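Local coordinates for protein Sso-CP2 metallo-carboxypetidase (Sulfolobus solfataricus, PDB 4MMO) that probably cleaves peptides from their C-terminal end as a zinc-dependent carboxypeptidase of the M20 family, assembled from two copies, at residues 66-71 and 129-134; 159-164 and 394-399; 174-179 and 375-380; 345-350 and 385-390. All blocks are in the same frame, centred on the assembly; numbering follows the deposited sequence.

Contact 1 of 4, residues 66-71 and 129-134; sequences LLIYNH and VKLLYE
The phenol of Y69 gives its proton to E134, with OH 2.6 Å from OE2; the bond uses the anti lone pair of the carboxylate, whose plane is turned 63° from the ring, and OE2 lies at the ring edge, in its plane. E134 OE2 also bonds S141. Replacing Y69 with phenylalanine would remove this hydroxyl and would probably leave the E134 carboxylate less firmly oriented. Five backbone hydrogen bonds join the parallel strands, shortest in the first two, K130 N to L66 O and I68 N to K130 O, both 2.8 Å. N70 N meets L132 O at 3.3 Å from above the carbonyl plane. One water donates to N70 OD1 and accepts from Y133 OH, while N70 ND2 bonds N105. N70 CB lies alongside Y133, 3.6 Å from CD1. The side chains of I68 and V129 cross obliquely, CD1 3.7 Å from CG1. H71 bonds D73 through ND1 and binds zinc through NE2. In the mixed six-stranded sheet of the α/β domain, strand 159-161 flanks 66-71 and antiparallel strand 53-58 flanks 129-134; helix 102-121 lies over I68, N70, V129 and Y133; on the face bearing L67 and Y69, F386 of helix 383-389 meets the Y69 ring.

Contact 2 of 4, residues 159-164 and 394-399; sequences SVIMEG and DAVSAI
V160 places CG1 in the crowded position between backbone N and carbonyl carbon (chi1 55°), which drives it against A395 CB at a tight 3.3 Å. V396 adopts the same crowded setting for its CG1, while I161 sets CG2 anti to its carbonyl carbon; these two methyls lie side by side, 3.7 Å apart, on the opposite face of the sheet. S397 turns OG anti to its backbone N (chi1 -172°), which brings OG to the loop at G164, whose N reaches S397 OG at 3.3 Å in a weak hydrogen bond.

The backbones run parallel and are joined by three bonds. V160 N lies nearly on the C=O axis of D394, 3.0 Å from its O; V396 N meets V160 O at 3.2 Å; and M162 N closes the series on V396 O at 2.8 Å. Past this point the chains leave strand geometry. G164 has a positive phi (115°); with no CB, its CA can come within 3.1 Å of I399 O, where a side chain would collide. The turn delivers E163, pointing away from 394-399, to the zinc, where H71 and D104 also bind; Q381 holds the backbone N of E163 and N105 its O.

Strand 395-396 is outermost on its side of the six-stranded sheet within the chain, and 159-161 lies between it and 65-71. Helix 354-367 packs M359 on I161 and I399, while helix 383-389 faces M162 and A395 from the other side.

Contact 3 of 4, residues 174-179 and 375-380; sequences QIVLGV and PNSAGT. With SO4 (sulfate ion), chain D.
From CB to tip, S377 works its way between two valines. CB sits 4.0 Å from V176 CG1, and OG, in the crowded position between backbone N and carbonyl carbon (chi1 55°), passes V179 CG1 at 3.6 Å and lies close to G178 O as well. OG gives its proton to G379 O, 3.2 Å away within the same loop, from well above the carbonyl plane. An alanine here would remove this hydroxyl, and the turn through G379 would probably be less well fixed.

Residues 174-179 join strand 174-176, paired with 372-374, to the start of strand 178-190; 375-380 is the loop before helix 383-389. Backbone links them: S377 N donates to G178 O at 3.1 Å, 54° out of the carbonyl plane and hence off its lone pairs. V176 CG1 lies 3.4 Å from the same S377 N. N376 CB rests on the peptide of G178, 3.4 Å from G178 C. N376 ND2 bonds S377 O at 2.9 Å and also L277 O, while OD1 takes a bond from R348, so the side chain is held at both tips. G178 needs to be small: a CB would run into P375 O.

T380 N donates to O4 of a sulfate at 2.5 Å, while T380 OG1 turns to K180 O. R311 of the same chain and H197 of the second subunit also bind the ion. Although probably from the crystallisation liquor, the sulfate suggests an anion site at the subunit interface, possibly a place for a substrate carboxylate as in M20 relatives.

Contact 4 of 4, residues 345-350 and 385-390; sequences YPVRTS and LFVYKL
L385 O is gripped twice, by K389 N at 2.9 Å and by L390 N at 3.1 Å, the doubled acceptor of a wider pi-type turn in helix 383-389. This helix flanks the central sheet of the zinc-binding α/β domain, and here it meets the end of strand 337-348, from the antiparallel sheet that includes strand 178-190, probably that of the dimerisation domain, so the contact probably joins the two domains.

Y388 faces the strand. Its OH lies 3.1 Å from P346 O, which sits at the ring edge in its plane, and 2.9 Å from a water that accepts from R348 N. CG anti to the carbonyl carbon (chi1 -64°) swings the ring across Y345, whose CB meets its edge. The two rings form an offset edge-to-face pair, centroids 5.9 Å apart and planes at 69°, with the edge of Y388 toward the face of Y345. V347 packs with both branches: CG1 meets V387 CG2 tip to tip at 3.8 Å, while CG2 slides past Y388 CE2. V387 CG1 lies over one face of the Y388 ring, toward its rim. T349 grazes V387 with its methyl; its OG1 is hydrogen-bonded to A395 O and L177 O outside these segments.

K389 bends at its second torsion to run across Y345 at about a right angle, and its NZ donates to a water at 2.6 Å that also lies 3.1 Å from Y345 OH.

Contacts 1 and 2 belong to one sheet: L67 N meets S159 O at 2.9 Å and Y69 N meets I161 O at 3.0 Å. The C-terminal ends of 66-71 and 159-164 converge on the zinc, where H71 NE2 and E163 OE2 stand 2.9 Å apart and D104 completes the protein ligands of the modelled zinc. Contact 3 continues outward from contact 2 through S397 N and V176 O, 2.8 Å apart, and carries the sulfate-binding T380, whose side chain is about 10 Å from the zinc. Contact 4 braces contacts 2 and 3 through T349: its OG1 is 2.7 Å from A395 O and its N 2.8 Å from L177 O. F386 also packs against L67, L132 and M162.

Contact 1 of 4, residues 66-71 and 129-134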
# COMPACT_ATOMS: atom_id res chain seq x y z
N LEU A 66 -37.97 -18.80 -19.22
CA LEU A 66 -37.11 -17.71 -18.78
C LEU A 66 -36.25 -18.14 -17.58
O LEU A 66 -36.76 -18.68 -16.60
CB LEU A 66 -37.97 -16.50 -18.41
CG LEU A 66 -37.24 -15.30 -17.81
CD1 LEU A 66 -36.30 -14.66 -18.82
CD2 LEU A 66 -38.23 -14.28 -17.27
N LEU A 67 -34.95 -17.89 -17.67
CA LEU A 67 -34.03 -18.10 -16.56
C LEU A 67 -33.78 -16.77 -15.87
O LEU A 67 -33.34 -15.81 -16.49
CB LEU A 67 -32.71 -18.69 -17.08
CG LEU A 67 -31.62 -18.98 -16.03
CD1 LEU A 67 -32.12 -19.95 -14.98
CD2 LEU A 67 -30.38 -19.53 -16.70
N ILE A 68 -34.08 -16.70 -14.57
CA ILE A 68 -33.90 -15.48 -13.80
C ILE A 68 -32.73 -15.63 -12.82
O ILE A 68 -32.73 -16.53 -11.99
CB ILE A 68 -35.18 -15.10 -13.03
CG1 ILE A 68 -36.32 -14.85 -14.02
CG2 ILE A 68 -34.94 -13.87 -12.15
CD1 ILE A 68 -37.63 -14.41 -13.39
N TYR A 69 -31.76 -14.73 -12.93
CA TYR A 69 -30.58 -14.74 -12.07
C TYR A 69 -30.61 -13.57 -11.08
O TYR A 69 -30.86 -12.43 -11.45
CB TYR A 69 -29.30 -14.67 -12.91
CG TYR A 69 -28.04 -14.37 -12.12
CD1 TYR A 69 -27.65 -13.06 -11.86
CD2 TYR A 69 -27.24 -15.39 -11.63
CE1 TYR A 69 -26.51 -12.78 -11.14
CE2 TYR A 69 -26.08 -15.12 -10.90
CZ TYR A 69 -25.73 -13.81 -10.66
OH TYR A 69 -24.59 -13.52 -9.94
N ASN A 70 -30.35 -13.89 -9.81
CA ASN A 70 -30.13 -12.88 -8.78
C ASN A 70 -29.10 -13.41 -7.79
O ASN A 70 -28.73 -14.58 -7.86
CB ASN A 70 -31.43 -12.53 -8.07
CG ASN A 70 -32.37 -11.70 -8.93
OD1 ASN A 70 -33.37 -12.21 -9.44
ND2 ASN A 70 -32.06 -10.42 -9.09
N HIS A 71 -28.64 -12.57 -6.87
CA HIS A 71 -27.71 -13.04 -5.84
C HIS A 71 -28.13 -12.54 -4.46
O HIS A 71 -28.49 -11.38 -4.30
CB HIS A 71 -26.27 -12.63 -6.15
CG HIS A 71 -26.05 -11.15 -6.19
ND1 HIS A 71 -25.84 -10.40 -5.05
CD2 HIS A 71 -26.00 -10.29 -7.23
CE1 HIS A 71 -25.67 -9.13 -5.39
NE2 HIS A 71 -25.76 -9.04 -6.70
N VAL A 129 -40.61 -20.35 -15.65
CA VAL A 129 -39.57 -19.59 -14.97
C VAL A 129 -38.66 -20.51 -14.18
O VAL A 129 -39.11 -21.33 -13.38
CB VAL A 129 -40.19 -18.53 -14.03
CG1 VAL A 129 -39.11 -17.82 -13.21
CG2 VAL A 129 -40.98 -17.53 -14.84
N LYS A 130 -37.36 -20.36 -14.42
CA LYS A 130 -36.33 -21.04 -13.64
C LYS A 130 -35.57 -19.98 -12.87
O LYS A 130 -35.13 -18.98 -13.43
CB LYS A 130 -35.39 -21.81 -14.56
CG LYS A 130 -36.08 -22.93 -15.31
CD LYS A 130 -35.12 -23.65 -16.23
CE LYS A 130 -35.75 -24.90 -16.81
NZ LYS A 130 -34.82 -25.61 -17.73
N LEU A 131 -35.42 -20.21 -11.56
CA LEU A 131 -34.76 -19.27 -10.67
C LEU A 131 -33.39 -19.78 -10.27
O LEU A 131 -33.24 -20.95 -9.90
CB LEU A 131 -35.60 -19.05 -9.41
CG LEU A 131 -37.03 -18.55 -9.58
CD1 LEU A 131 -37.69 -18.47 -8.21
CD2 LEU A 131 -37.07 -17.20 -10.28
N LEU A 132 -32.39 -18.91 -10.33
CA LEU A 132 -31.04 -19.27 -9.93
C LEU A 132 -30.42 -18.15 -9.10
O LEU A 132 -29.99 -17.13 -9.63
CB LEU A 132 -30.16 -19.55 -11.16
CG LEU A 132 -28.82 -20.23 -10.87
CD1 LEU A 132 -29.05 -21.62 -10.32
CD2 LEU A 132 -27.96 -20.31 -12.12
N TYR A 133 -30.41 -18.36 -7.78
CA TYR A 133 -29.86 -17.40 -6.84
C TYR A 133 -28.54 -17.89 -6.26
O TYR A 133 -28.51 -18.90 -5.56
CB TYR A 133 -30.85 -17.16 -5.71
CG TYR A 133 -32.23 -16.73 -6.15
CD1 TYR A 133 -32.40 -15.92 -7.27
CD2 TYR A 133 -33.36 -17.11 -5.44
CE1 TYR A 133 -33.66 -15.52 -7.67
CE2 TYR A 133 -34.62 -16.72 -5.83
CZ TYR A 133 -34.76 -15.92 -6.95
OH TYR A 133 -36.02 -15.52 -7.34
N GLU A 134 -27.45 -17.18 -6.55
CA GLU A 134 -26.13 -17.54 -6.02
C GLU A 134 -25.76 -16.67 -4.82
O GLU A 134 -26.41 -15.66 -4.54
CB GLU A 134 -25.04 -17.43 -7.09
CG GLU A 134 -24.63 -16.00 -7.47
CD GLU A 134 -23.19 -15.91 -7.94
OE1 GLU A 134 -22.32 -16.62 -7.38
OE2 GLU A 134 -22.91 -15.13 -8.88
O HOH W 1 -35.90 -13.18 -8.30

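Contact 2 of 4, residues 159-164 and 394-399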
# COMPACT_ATOMS: atom_id res chain seq x y z
N SER A 159 -34.31 -17.55 -22.81
CA SER A 159 -33.74 -16.25 -22.49
C SER A 159 -33.38 -16.17 -21.02
O SER A 159 -33.83 -16.98 -20.21
CB SER A 159 -34.71 -15.13 -22.85
OG SER A 159 -35.89 -15.21 -22.07
N VAL A 160 -32.58 -15.17 -20.68
CA VAL A 160 -32.13 -14.97 -19.31
C VAL A 160 -32.13 -13.50 -18.95
O VAL A 160 -31.76 -12.65 -19.77
CB VAL A 160 -30.72 -15.57 -19.10
CG1 VAL A 160 -29.73 -14.99 -20.11
CG2 VAL A 160 -30.23 -15.32 -17.68
N ILE A 161 -32.55 -13.19 -17.73
CA ILE A 161 -32.38 -11.85 -17.19
C ILE A 161 -31.42 -11.89 -16.00
O ILE A 161 -31.52 -12.73 -15.12
CB ILE A 161 -33.73 -11.19 -16.81
CG1 ILE A 161 -34.46 -11.97 -15.72
CG2 ILE A 161 -34.62 -11.06 -18.06
CD1 ILE A 161 -35.62 -11.21 -15.11
N MET A 162 -30.45 -10.98 -16.02
CA MET A 162 -29.42 -10.94 -15.00
C MET A 162 -29.94 -10.22 -13.76
O MET A 162 -31.16 -10.04 -13.61
CB MET A 162 -28.16 -10.28 -15.55
CG MET A 162 -27.54 -11.03 -16.72
SD MET A 162 -27.19 -12.77 -16.36
CE MET A 162 -25.99 -12.58 -15.03
N GLU A 163 -29.05 -9.81 -12.86
CA GLU A 163 -29.46 -9.35 -11.53
C GLU A 163 -30.36 -8.11 -11.61
O GLU A 163 -31.18 -7.88 -10.72
CB GLU A 163 -28.23 -9.11 -10.62
CG GLU A 163 -27.55 -7.75 -10.71
CD GLU A 163 -26.52 -7.52 -9.60
OE1 GLU A 163 -26.71 -6.61 -8.78
OE2 GLU A 163 -25.51 -8.25 -9.53
N GLY A 164 -30.21 -7.34 -12.68
CA GLY A 164 -31.05 -6.18 -12.91
C GLY A 164 -30.29 -4.87 -12.87
O GLY A 164 -29.06 -4.86 -12.73
N ASP A 394 -30.02 -14.59 -25.84
CA ASP A 394 -30.98 -13.56 -25.48
C ASP A 394 -30.88 -13.26 -24.00
O ASP A 394 -31.57 -13.88 -23.18
CB ASP A 394 -32.40 -13.98 -25.86
CG ASP A 394 -32.58 -14.18 -27.36
OD1 ASP A 394 -31.78 -13.61 -28.13
OD2 ASP A 394 -33.51 -14.91 -27.77
N ALA A 395 -29.99 -12.33 -23.66
CA ALA A 395 -29.75 -11.96 -22.27
C ALA A 395 -29.83 -10.45 -22.10
O ALA A 395 -29.46 -9.69 -22.99
CB ALA A 395 -28.39 -12.46 -21.82
N VAL A 396 -30.34 -10.02 -20.95
CA VAL A 396 -30.45 -8.61 -20.62
C VAL A 396 -30.34 -8.42 -19.11
O VAL A 396 -30.61 -9.35 -18.34
CB VAL A 396 -31.80 -8.03 -21.11
CG1 VAL A 396 -32.96 -8.75 -20.44
CG2 VAL A 396 -31.88 -6.53 -20.86
N SER A 397 -29.93 -7.23 -18.68
CA SER A 397 -29.96 -6.87 -17.27
C SER A 397 -30.86 -5.66 -17.09
O SER A 397 -30.51 -4.54 -17.47
CB SER A 397 -28.56 -6.57 -16.75
OG SER A 397 -28.59 -6.41 -15.34
N ALA A 398 -32.03 -5.90 -16.51
CA ALA A 398 -33.02 -4.85 -16.33
C ALA A 398 -33.98 -5.24 -15.22
O ALA A 398 -34.07 -6.41 -14.86
CB ALA A 398 -33.77 -4.63 -17.60
N ILE A 399 -34.75 -4.25 -14.76
CA ILE A 399 -35.57 -4.32 -13.55
C ILE A 399 -34.69 -4.03 -12.35
O ILE A 399 -33.65 -4.67 -12.17
CB ILE A 399 -36.31 -5.66 -13.35
CG1 ILE A 399 -37.13 -6.02 -14.60
CG2 ILE A 399 -37.22 -5.57 -12.13
CD1 ILE A 399 -37.69 -7.42 -14.58

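Contact 3 of 4, residues 174-179 and 375-380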
# COMPACT_ATOMS: atom_id res chain seq x y z
N GLN A 174 -33.13 1.61 -16.51
CA GLN A 174 -31.98 1.29 -17.36
C GLN A 174 -32.04 -0.14 -17.89
O GLN A 174 -32.41 -1.07 -17.17
CB GLN A 174 -30.68 1.51 -16.59
CG GLN A 174 -30.41 2.97 -16.27
CD GLN A 174 -29.11 3.18 -15.55
OE1 GLN A 174 -28.24 3.91 -16.02
NE2 GLN A 174 -28.96 2.54 -14.39
N ILE A 175 -31.68 -0.29 -19.16
CA ILE A 175 -31.63 -1.58 -19.82
C ILE A 175 -30.18 -1.80 -20.25
O ILE A 175 -29.62 -0.98 -20.98
CB ILE A 175 -32.53 -1.63 -21.07
CG1 ILE A 175 -33.94 -1.13 -20.76
CG2 ILE A 175 -32.56 -3.04 -21.66
CD1 ILE A 175 -34.71 -1.97 -19.78
N VAL A 176 -29.59 -2.89 -19.79
CA VAL A 176 -28.17 -3.14 -20.00
C VAL A 176 -27.95 -4.45 -20.75
O VAL A 176 -28.36 -5.52 -20.28
CB VAL A 176 -27.42 -3.14 -18.67
CG1 VAL A 176 -25.92 -3.21 -18.89
CG2 VAL A 176 -27.78 -1.88 -17.87
N LEU A 177 -27.30 -4.36 -21.90
CA LEU A 177 -27.21 -5.49 -22.83
C LEU A 177 -25.87 -6.21 -22.76
O LEU A 177 -25.47 -6.88 -23.72
CB LEU A 177 -27.42 -4.99 -24.26
CG LEU A 177 -28.65 -4.11 -24.49
CD1 LEU A 177 -28.79 -3.78 -25.96
CD2 LEU A 177 -29.91 -4.80 -23.98
N GLY A 178 -25.16 -6.09 -21.64
CA GLY A 178 -23.88 -6.76 -21.51
C GLY A 178 -23.06 -6.33 -20.31
O GLY A 178 -23.51 -5.58 -19.45
N VAL A 179 -21.83 -6.83 -20.26
CA VAL A 179 -20.89 -6.49 -19.20
C VAL A 179 -19.46 -6.52 -19.71
O VAL A 179 -19.16 -7.22 -20.68
CB VAL A 179 -20.98 -7.48 -18.02
CG1 VAL A 179 -22.35 -7.43 -17.38
CG2 VAL A 179 -20.66 -8.90 -18.49
N PRO A 375 -25.11 -0.64 -24.24
CA PRO A 375 -24.68 -1.93 -24.77
C PRO A 375 -24.02 -2.83 -23.72
O PRO A 375 -23.98 -4.05 -23.89
CB PRO A 375 -23.67 -1.55 -25.86
CG PRO A 375 -23.14 -0.23 -25.43
CD PRO A 375 -24.27 0.47 -24.73
N ASN A 376 -23.52 -2.23 -22.65
CA ASN A 376 -22.93 -2.98 -21.54
C ASN A 376 -22.64 -2.05 -20.37
O ASN A 376 -22.52 -0.84 -20.55
CB ASN A 376 -21.64 -3.68 -21.96
CG ASN A 376 -20.57 -2.70 -22.41
OD1 ASN A 376 -20.49 -2.34 -23.59
ND2 ASN A 376 -19.74 -2.26 -21.47
N SER A 377 -22.54 -2.62 -19.18
CA SER A 377 -22.19 -1.85 -17.99
C SER A 377 -20.69 -1.63 -17.94
O SER A 377 -19.92 -2.34 -18.59
CB SER A 377 -22.65 -2.58 -16.73
OG SER A 377 -22.12 -3.89 -16.68
N ALA A 378 -20.27 -0.63 -17.17
CA ALA A 378 -18.85 -0.38 -16.97
C ALA A 378 -18.28 -1.47 -16.07
O ALA A 378 -17.08 -1.75 -16.10
CB ALA A 378 -18.65 0.99 -16.34
N GLY A 379 -19.15 -2.08 -15.27
CA GLY A 379 -18.76 -3.10 -14.33
C GLY A 379 -18.93 -4.51 -14.86
O GLY A 379 -19.14 -4.71 -16.06
N THR A 380 -18.86 -5.48 -13.95
CA THR A 380 -18.81 -6.89 -14.32
C THR A 380 -19.89 -7.69 -13.60
O THR A 380 -20.32 -7.34 -12.50
CB THR A 380 -17.42 -7.49 -13.98
OG1 THR A 380 -16.42 -6.82 -14.76
CG2 THR A 380 -17.37 -8.99 -14.28
S SO4 D . -18.48 -5.02 -10.38
O1 SO4 D . -17.48 -4.83 -9.35
O2 SO4 D . -19.33 -6.18 -10.05
O3 SO4 D . -19.19 -3.74 -10.49
O4 SO4 D . -17.85 -5.30 -11.67

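Contact 4 of 4, residues 345-350 and 385-390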
# COMPACT_ATOMS: atom_id res chain seq x y z
N TYR A 345 -15.90 -13.26 -18.58
CA TYR A 345 -15.93 -12.93 -20.00
C TYR A 345 -16.74 -11.65 -20.24
O TYR A 345 -17.75 -11.44 -19.58
CB TYR A 345 -16.56 -14.07 -20.81
CG TYR A 345 -15.75 -15.35 -20.82
CD1 TYR A 345 -15.92 -16.31 -19.83
CD2 TYR A 345 -14.82 -15.60 -21.82
CE1 TYR A 345 -15.19 -17.48 -19.84
CE2 TYR A 345 -14.08 -16.76 -21.83
CZ TYR A 345 -14.27 -17.70 -20.85
OH TYR A 345 -13.54 -18.87 -20.86
N PRO A 346 -16.30 -10.81 -21.19
CA PRO A 346 -17.15 -9.69 -21.60
C PRO A 346 -18.32 -10.18 -22.44
O PRO A 346 -18.22 -11.27 -23.02
CB PRO A 346 -16.21 -8.84 -22.46
CG PRO A 346 -15.24 -9.81 -23.02
CD PRO A 346 -15.03 -10.83 -21.93
N VAL A 347 -19.39 -9.40 -22.51
CA VAL A 347 -20.61 -9.81 -23.21
C VAL A 347 -21.33 -8.59 -23.78
O VAL A 347 -21.38 -7.54 -23.15
CB VAL A 347 -21.60 -10.51 -22.25
CG1 VAL A 347 -22.92 -10.83 -22.95
CG2 VAL A 347 -21.00 -11.77 -21.69
N ARG A 348 -21.89 -8.77 -24.97
CA ARG A 348 -22.79 -7.79 -25.56
C ARG A 348 -23.84 -8.53 -26.38
O ARG A 348 -23.50 -9.33 -27.25
CB ARG A 348 -22.04 -6.82 -26.46
CG ARG A 348 -21.49 -5.63 -25.73
CD ARG A 348 -20.70 -4.73 -26.66
NE ARG A 348 -19.94 -3.75 -25.90
CZ ARG A 348 -18.79 -3.21 -26.30
NH1 ARG A 348 -18.25 -3.55 -27.47
NH2 ARG A 348 -18.18 -2.33 -25.53
N THR A 349 -25.11 -8.26 -26.10
CA THR A 349 -26.20 -8.95 -26.78
C THR A 349 -27.05 -7.96 -27.57
O THR A 349 -26.90 -6.74 -27.43
CB THR A 349 -27.10 -9.71 -25.79
OG1 THR A 349 -27.78 -8.78 -24.94
CG2 THR A 349 -26.27 -10.66 -24.94
N SER A 350 -27.95 -8.49 -28.38
CA SER A 350 -28.74 -7.68 -29.30
C SER A 350 -29.88 -6.93 -28.62
O SER A 350 -30.55 -7.45 -27.73
CB SER A 350 -29.31 -8.56 -30.41
OG SER A 350 -30.34 -7.88 -31.10
N LEU A 385 -21.19 -16.42 -18.35
CA LEU A 385 -21.44 -17.84 -18.15
C LEU A 385 -22.75 -18.25 -18.81
O LEU A 385 -22.82 -19.30 -19.44
CB LEU A 385 -21.50 -18.16 -16.65
CG LEU A 385 -20.25 -17.82 -15.85
CD1 LEU A 385 -20.44 -18.26 -14.41
CD2 LEU A 385 -19.01 -18.46 -16.46
N PHE A 386 -23.77 -17.42 -18.67
CA PHE A 386 -25.09 -17.76 -19.19
C PHE A 386 -25.11 -17.69 -20.71
O PHE A 386 -25.71 -18.53 -21.38
CB PHE A 386 -26.14 -16.85 -18.56
CG PHE A 386 -26.29 -17.03 -17.08
CD1 PHE A 386 -27.05 -18.08 -16.58
CD2 PHE A 386 -25.65 -16.19 -16.19
CE1 PHE A 386 -27.18 -18.27 -15.22
CE2 PHE A 386 -25.78 -16.37 -14.83
CZ PHE A 386 -26.54 -17.41 -14.34
N VAL A 387 -24.42 -16.70 -21.26
CA VAL A 387 -24.39 -16.52 -22.71
C VAL A 387 -23.49 -17.55 -23.39
O VAL A 387 -23.87 -18.15 -24.39
CB VAL A 387 -23.92 -15.10 -23.08
CG1 VAL A 387 -23.78 -14.94 -24.59
CG2 VAL A 387 -24.89 -14.07 -22.53
N TYR A 388 -22.29 -17.76 -22.85
CA TYR A 388 -21.29 -18.59 -23.53
C TYR A 388 -21.34 -20.06 -23.13
O TYR A 388 -21.20 -20.94 -23.98
CB TYR A 388 -19.89 -18.03 -23.29
CG TYR A 388 -19.69 -16.65 -23.87
CD1 TYR A 388 -20.07 -16.37 -25.18
CD2 TYR A 388 -19.16 -15.62 -23.12
CE1 TYR A 388 -19.91 -15.11 -25.72
CE2 TYR A 388 -18.99 -14.36 -23.65
CZ TYR A 388 -19.36 -14.11 -24.95
OH TYR A 388 -19.20 -12.85 -25.48
N LYS A 389 -21.55 -20.33 -21.84
CA LYS A 389 -21.53 -21.71 -21.37
C LYS A 389 -22.90 -22.36 -21.50
O LYS A 389 -23.00 -23.51 -21.90
CB LYS A 389 -21.02 -21.78 -19.93
CG LYS A 389 -19.74 -20.99 -19.69
CD LYS A 389 -18.61 -21.44 -20.61
CE LYS A 389 -17.32 -20.69 -20.30
NZ LYS A 389 -16.15 -21.26 -21.03
N LEU A 390 -23.96 -21.62 -21.17
CA LEU A 390 -25.32 -22.12 -21.32
C LEU A 390 -25.88 -21.83 -22.71
O LEU A 390 -26.95 -22.33 -23.07
CB LEU A 390 -26.25 -21.53 -20.25
CG LEU A 390 -26.34 -22.24 -18.90
CD1 LEU A 390 -27.32 -21.50 -18.00
CD2 LEU A 390 -26.77 -23.69 -19.05
O HOH W 2 -14.22 -21.45 -19.37
O HOH W 3 -20.71 -10.64 -26.72